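Formylmethanofuran--tetrahydromethanopterin formyltransferase (Methanosarcina barkeri, PDB 1M5S) probably catalyses the reversible transfer of a formyl group from formylmethanofuran to tetrahydromethanopterin, a step of methanogenesis from carbon dioxide. Local coordinates at residues A[84-87]-A[88-92]; A[109-112]-A[113-116]; A[169-172]-A[173-177]. One frame throughout, in Å; residues are numbered along the deposited sequence.

How the interactions relate
From the N terminus the three contacts come in series; none nests in or crosses another. Interaction 1 spans two turns inside helix 81-95, so it closes no loop. Interaction 2 closes the turn that leads from strand 103-106 into strand 113-115, about 14 Å from interaction 1 between centres. These two touch: Glu85 CB packs 3.3 Å from Asp115 OD2, which joins the helix to the strand. Interaction 3 turns the end of strand 147-170 into helix 173-187 on the opposite side of the chain's centre, its centre about 37 Å from that of interaction 1. Strand 147-170, which pairs with strand 113-115, links interactions 2 and 3, while interactions 1 and 3 both touch the second subunit.

Interaction 1: residues A[84-87]-A[88-92]; sequences LEEQ and LLERI
Leu84 O through Gln87 O accept the backbone N-H groups of Leu88 through Arg91 in four successive i to i+4 bonds, Leu88 N to Leu84 O being 2.8 Å, which identifies two regular turns of alpha-helix 81-95. Along one flank Gln87 and Arg91 are joined again through their side chains. Gln87 CG lies anti to the carbonyl carbon (chi1 -80°) and the chain bends at chi2, which brings the amide oxygen round to Arg91. There Arg91 NE donates to Gln87 OE1 at 2.8 Å with an N-H...O angle of 162°. The acceptor sits at the guanidinium edge, near its plane, although the amide plane is turned 63° from it. Arg91 NH1 is hydrogen-bonded to Ala40 O and Gly42 O, and NH2 to Phe43 O, and Phe43 of the second subunit packs on both side chains. A leucine in place of Arg91 would probably leave Gln87 OE1 and those carbonyls without their donors. On the neighbouring flank, one residue earlier, Glu86 and Glu90 run side by side, their OE2 atoms 3.3 Å apart, a like-charge approach likely to raise the affinity of one carboxylate for a proton. A water donates to Glu90 OE1 at 2.9 Å and weakly accepts from Gln87 NE2.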
# COMPACT_ATOMS: atom_id res chain seq x y z
N LEU A 84 29.34 6.69 -10.38
CA LEU A 84 28.39 7.11 -9.35
C LEU A 84 27.80 8.49 -9.62
O LEU A 84 26.58 8.65 -9.59
CB LEU A 84 29.07 7.10 -7.98
CG LEU A 84 28.12 7.21 -6.78
CD1 LEU A 84 27.03 6.15 -6.91
CD2 LEU A 84 28.88 7.04 -5.48
N GLU A 85 28.66 9.48 -9.84
CA GLU A 85 28.23 10.83 -10.21
C GLU A 85 27.30 10.78 -11.40
O GLU A 85 26.27 11.44 -11.42
CB GLU A 85 29.45 11.71 -10.54
CG GLU A 85 29.11 13.11 -11.06
CD GLU A 85 30.24 14.12 -10.88
OE1 GLU A 85 31.39 13.81 -11.28
OE2 GLU A 85 29.98 15.23 -10.36
N GLU A 86 27.63 9.92 -12.36
CA GLU A 86 26.81 9.72 -13.55
C GLU A 86 25.43 9.16 -13.17
O GLU A 86 24.41 9.66 -13.65
CB GLU A 86 27.51 8.75 -14.51
CG GLU A 86 26.90 8.64 -15.90
CD GLU A 86 27.59 7.60 -16.77
OE1 GLU A 86 28.77 7.27 -16.50
OE2 GLU A 86 26.96 7.10 -17.72
N GLN A 87 25.42 8.16 -12.30
CA GLN A 87 24.18 7.51 -11.88
C GLN A 87 23.32 8.46 -11.06
O GLN A 87 22.10 8.48 -11.19
CB GLN A 87 24.47 6.26 -11.06
CG GLN A 87 24.83 5.06 -11.89
CD GLN A 87 23.77 4.72 -12.92
OE1 GLN A 87 22.67 4.30 -12.58
NE2 GLN A 87 24.12 4.86 -14.20
N LEU A 88 23.97 9.27 -10.24
CA LEU A 88 23.29 10.30 -9.47
C LEU A 88 22.61 11.31 -10.38
O LEU A 88 21.43 11.63 -10.19
CB LEU A 88 24.27 11.01 -8.55
CG LEU A 88 24.71 10.20 -7.33
CD1 LEU A 88 25.78 10.96 -6.57
CD2 LEU A 88 23.52 9.94 -6.44
N LEU A 89 23.33 11.76 -11.41
CA LEU A 89 22.79 12.74 -12.35
C LEU A 89 21.57 12.20 -13.07
O LEU A 89 20.53 12.84 -13.06
CB LEU A 89 23.86 13.14 -13.38
CG LEU A 89 24.53 14.50 -13.19
CD1 LEU A 89 23.46 15.57 -13.05
CD2 LEU A 89 25.41 14.46 -11.96
N GLU A 90 21.69 11.00 -13.62
CA GLU A 90 20.63 10.42 -14.43
C GLU A 90 19.41 9.99 -13.60
O GLU A 90 18.28 10.19 -14.01
CB GLU A 90 21.19 9.22 -15.21
CG GLU A 90 22.14 9.63 -16.33
CD GLU A 90 22.73 8.46 -17.09
OE1 GLU A 90 21.97 7.53 -17.43
OE2 GLU A 90 23.95 8.51 -17.37
N ARG A 91 19.66 9.48 -12.40
CA ARG A 91 18.59 8.92 -11.54
C ARG A 91 17.83 10.02 -10.78
O ARG A 91 16.61 9.93 -10.57
CB ARG A 91 19.17 7.94 -10.54
CG ARG A 91 19.18 6.49 -11.06
CD ARG A 91 20.13 5.58 -10.28
NE ARG A 91 20.42 4.32 -10.98
CZ ARG A 91 19.55 3.30 -11.07
NH1 ARG A 91 18.33 3.38 -10.53
NH2 ARG A 91 19.82 2.15 -11.70
N ILE A 92 18.55 11.03 -10.31
CA ILE A 92 17.91 12.16 -9.65
C ILE A 92 17.29 13.12 -10.67
O ILE A 92 16.13 13.52 -10.53
CB ILE A 92 18.90 12.90 -8.76
CG1 ILE A 92 19.30 12.00 -7.59
CG2 ILE A 92 18.28 14.17 -8.23
CD1 ILE A 92 20.14 12.68 -6.56
O HOH W 1 22.62 4.71 -17.21

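Interaction 2: residues A[109-112]-A[113-116]; sequences PEAE and KQDN. Unlike the reference sequence in segment 113-116: Asp115 (reference Phe).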
# COMPACT_ATOMS: atom_id res chain seq x y z
N PRO A 109 26.59 14.62 4.25
CA PRO A 109 27.08 16.00 4.16
C PRO A 109 28.50 16.20 4.67
O PRO A 109 29.27 16.99 4.12
CB PRO A 109 26.06 16.78 4.98
CG PRO A 109 25.58 15.80 5.98
CD PRO A 109 25.51 14.50 5.24
N GLU A 110 28.86 15.46 5.73
CA GLU A 110 30.19 15.55 6.33
C GLU A 110 31.23 14.69 5.60
O GLU A 110 32.41 14.70 5.97
CB GLU A 110 30.12 15.14 7.80
CG GLU A 110 30.08 16.29 8.80
N ALA A 111 30.81 14.00 4.54
CA ALA A 111 31.69 13.09 3.79
C ALA A 111 32.76 13.84 3.02
O ALA A 111 32.54 14.96 2.56
CB ALA A 111 30.87 12.25 2.83
N GLU A 112 33.90 13.19 2.80
CA GLU A 112 35.01 13.83 2.12
C GLU A 112 34.76 14.01 0.63
O GLU A 112 35.08 15.06 0.06
CB GLU A 112 36.31 13.05 2.33
CG GLU A 112 37.55 13.92 2.18
CD GLU A 112 38.79 13.12 1.85
OE1 GLU A 112 38.86 12.56 0.73
OE2 GLU A 112 39.70 13.05 2.70
N LYS A 113 34.21 12.98 -0.01
CA LYS A 113 33.83 13.07 -1.42
C LYS A 113 32.45 13.72 -1.57
O LYS A 113 31.57 13.52 -0.73
CB LYS A 113 33.82 11.67 -2.04
CG LYS A 113 34.51 11.59 -3.39
CD LYS A 113 33.54 11.83 -4.51
CE LYS A 113 34.17 11.55 -5.85
NZ LYS A 113 35.17 12.59 -6.22
N GLN A 114 32.31 14.61 -2.56
CA GLN A 114 31.06 15.33 -2.82
C GLN A 114 30.87 15.54 -4.32
O GLN A 114 31.73 16.11 -5.00
CB GLN A 114 31.05 16.70 -2.14
CG GLN A 114 31.08 16.67 -0.63
CD GLN A 114 29.75 16.27 -0.02
OE1 GLN A 114 28.72 16.24 -0.70
NE2 GLN A 114 29.76 15.97 1.27
N ASP A 115 29.74 15.07 -4.85
CA ASP A 115 29.38 15.31 -6.24
C ASP A 115 28.41 16.49 -6.28
O ASP A 115 27.51 16.58 -5.45
CB ASP A 115 28.75 14.06 -6.85
CG ASP A 115 29.70 12.87 -6.87
OD1 ASP A 115 29.52 11.94 -6.05
OD2 ASP A 115 30.62 12.85 -7.72
N ASN A 116 28.66 17.45 -7.17
CA ASN A 116 27.87 18.69 -7.19
C ASN A 116 26.60 18.57 -8.03
O ASN A 116 26.26 19.46 -8.80
CB ASN A 116 28.74 19.87 -7.65
CG ASN A 116 29.11 19.80 -9.13
OD1 ASN A 116 29.08 18.74 -9.77
ND2 ASN A 116 29.46 20.96 -9.70
O HOH W 2 35.07 16.15 -2.47
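Gln114 folds its side chain back over the turn that precedes it, and the amide at its tip meets the carbonyls of Pro109 and Ala111. The path is set at CB, where CG stands anti to the carbonyl carbon and beside the backbone N (chi1 -65°). From there CG passes 3.9 Å from Ala111 O, a van der Waals approach along the turn. The bend at chi2 keeps CD at a similar range, 4.0 Å from Ala111 O, and directs the nitrogen back into the loop. NE2 then donates to Ala111 O at 3.2 Å. The N-H...O angle of 150° shows a moderately bent bond, and the C=O...N angle of 126°, with the nitrogen tilted from the carbonyl plane, shows an oblique approach to the oxygen. Pro109 O is just as near, 3.1 Å from NE2, but the angle is poor for a hydrogen bond, so proximity alone is not evidence of bonding there. The same amide nitrogen also donates to Leu108 O, and OE1 is bonded to Asn106 ND2, which holds the nitrogen on the loop and the oxygen at the end of strand 103-106 and limits the rotation of the amide. Beside the nitrogen, Ala111 CB lies 4.2 Å from NE2, and this methyl also packs on Ile158 of strand 147-170. The backbone adds a water link: a water donates to Glu112 O at 2.8 Å and accepts weakly from Gln114 N. Further along, Asp115, which differs from the reference sequence, pairs through its backbone with Ile155. The Gln114 amide thus braces a surface connection between strands 103-106 and 113-115, which both pair with strand 147-170, the first parallel and the second antiparallel.

Interaction 3: residues A[169-172]-A[173-177]; sequences FGDS and QMTAL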
# COMPACT_ATOMS: atom_id res chain seq x y z
N PHE A 169 16.60 -20.95 4.53
CA PHE A 169 16.09 -22.24 4.06
C PHE A 169 14.70 -22.47 4.67
O PHE A 169 14.54 -22.38 5.88
CB PHE A 169 17.02 -23.38 4.50
CG PHE A 169 18.38 -23.35 3.87
CD1 PHE A 169 19.23 -22.26 4.05
CD2 PHE A 169 18.83 -24.44 3.13
CE1 PHE A 169 20.51 -22.26 3.51
CE2 PHE A 169 20.11 -24.45 2.58
CZ PHE A 169 20.95 -23.36 2.78
N GLY A 170 13.71 -22.77 3.83
CA GLY A 170 12.38 -23.00 4.36
C GLY A 170 11.80 -24.32 3.90
O GLY A 170 12.18 -24.84 2.85
N ASP A 171 10.82 -24.83 4.64
CA ASP A 171 10.14 -26.06 4.24
C ASP A 171 9.30 -25.89 2.97
O ASP A 171 9.12 -26.83 2.20
CB ASP A 171 9.26 -26.61 5.38
CG ASP A 171 8.21 -25.62 5.87
OD1 ASP A 171 8.14 -24.47 5.39
OD2 ASP A 171 7.41 -26.03 6.73
N SER A 172 8.89 -24.65 2.71
CA SER A 172 8.09 -24.31 1.54
C SER A 172 8.57 -22.97 1.00
O SER A 172 9.24 -22.21 1.70
CB SER A 172 6.61 -24.22 1.93
OG SER A 172 6.35 -23.08 2.75
N GLN A 173 8.21 -22.68 -0.25
CA GLN A 173 8.54 -21.41 -0.87
C GLN A 173 8.02 -20.24 -0.06
O GLN A 173 8.75 -19.27 0.18
CB GLN A 173 7.96 -21.33 -2.28
CG GLN A 173 8.50 -20.18 -3.10
CD GLN A 173 8.12 -20.28 -4.56
OE1 GLN A 173 6.95 -20.21 -4.92
NE2 GLN A 173 9.13 -20.43 -5.42
N MET A 174 6.76 -20.31 0.35
CA MET A 174 6.14 -19.17 1.04
C MET A 174 6.63 -18.99 2.47
O MET A 174 6.65 -17.87 2.97
CB MET A 174 4.62 -19.29 1.00
CG MET A 174 4.02 -19.18 -0.40
SD MET A 174 4.85 -17.97 -1.49
CE MET A 174 4.61 -16.43 -0.58
N THR A 175 7.11 -20.06 3.09
CA THR A 175 7.77 -19.97 4.39
C THR A 175 9.06 -19.16 4.29
O THR A 175 9.28 -18.23 5.07
CB THR A 175 8.12 -21.36 4.95
OG1 THR A 175 6.91 -22.05 5.31
CG2 THR A 175 9.00 -21.23 6.19
N ALA A 176 9.90 -19.53 3.33
CA ALA A 176 11.18 -18.86 3.14
C ALA A 176 10.97 -17.41 2.68
O ALA A 176 11.64 -16.50 3.17
CB ALA A 176 12.03 -19.63 2.12
N LEU A 177 9.99 -17.19 1.81
CA LEU A 177 9.71 -15.85 1.31
C LEU A 177 9.18 -14.93 2.41
O LEU A 177 9.56 -13.76 2.48
CB LEU A 177 8.71 -15.89 0.16
CG LEU A 177 8.40 -14.54 -0.51
CD1 LEU A 177 9.70 -13.78 -0.80
CD2 LEU A 177 7.61 -14.77 -1.78
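Three hydroxyl and carboxylate groups form the polar part of the contact. Thr175 OG1 donates to Asp171 OD1 at 2.7 Å, and OD1 accepts with its syn lone pair, the one on the side of the other carboxylate oxygen; the two side chains cross at about a right angle. Thr175 has OG1 anti to its carbonyl carbon (chi1 -69°), a torsion that turns the hydroxyl back over the start of the helix, toward Asp171. Ser172 OG lies 2.8 Å from Thr175 OG1, and the same pair of residues in the third subunit offers further hydroxyl partners, including Ser172 OG to Ser172 OG, so which acceptor takes the serine proton is not settled. These contacts place the cluster at a subunit interface of the homotetramer, and Gln173 NE2 adds a bond to Glu146 O of the second subunit.

The backbone bonding marks a helix start: Ala176 N donates to Ser172 O at 3.2 Å, nearly straight at 169°, in the first turn of helix 173-187, with Ser172 at the N-cap position. Here strand 147-170 ends and turns sharply into the helix. Asp171 O accepts from Asn242 ND2.

Close van der Waals packing fills the inside of the turn. Gly170 CA lies 4.2 Å from Thr175 CG2, and Ala176 CB comes 4.0 Å from Gly170 N. A beta carbon on Gly170 would sit 2.9 Å from Ala176 N, a clash, so the strand end can pass this close to the helix because glycine has no side chain. Ala176 also packs against Tyr245 of strand 243-251.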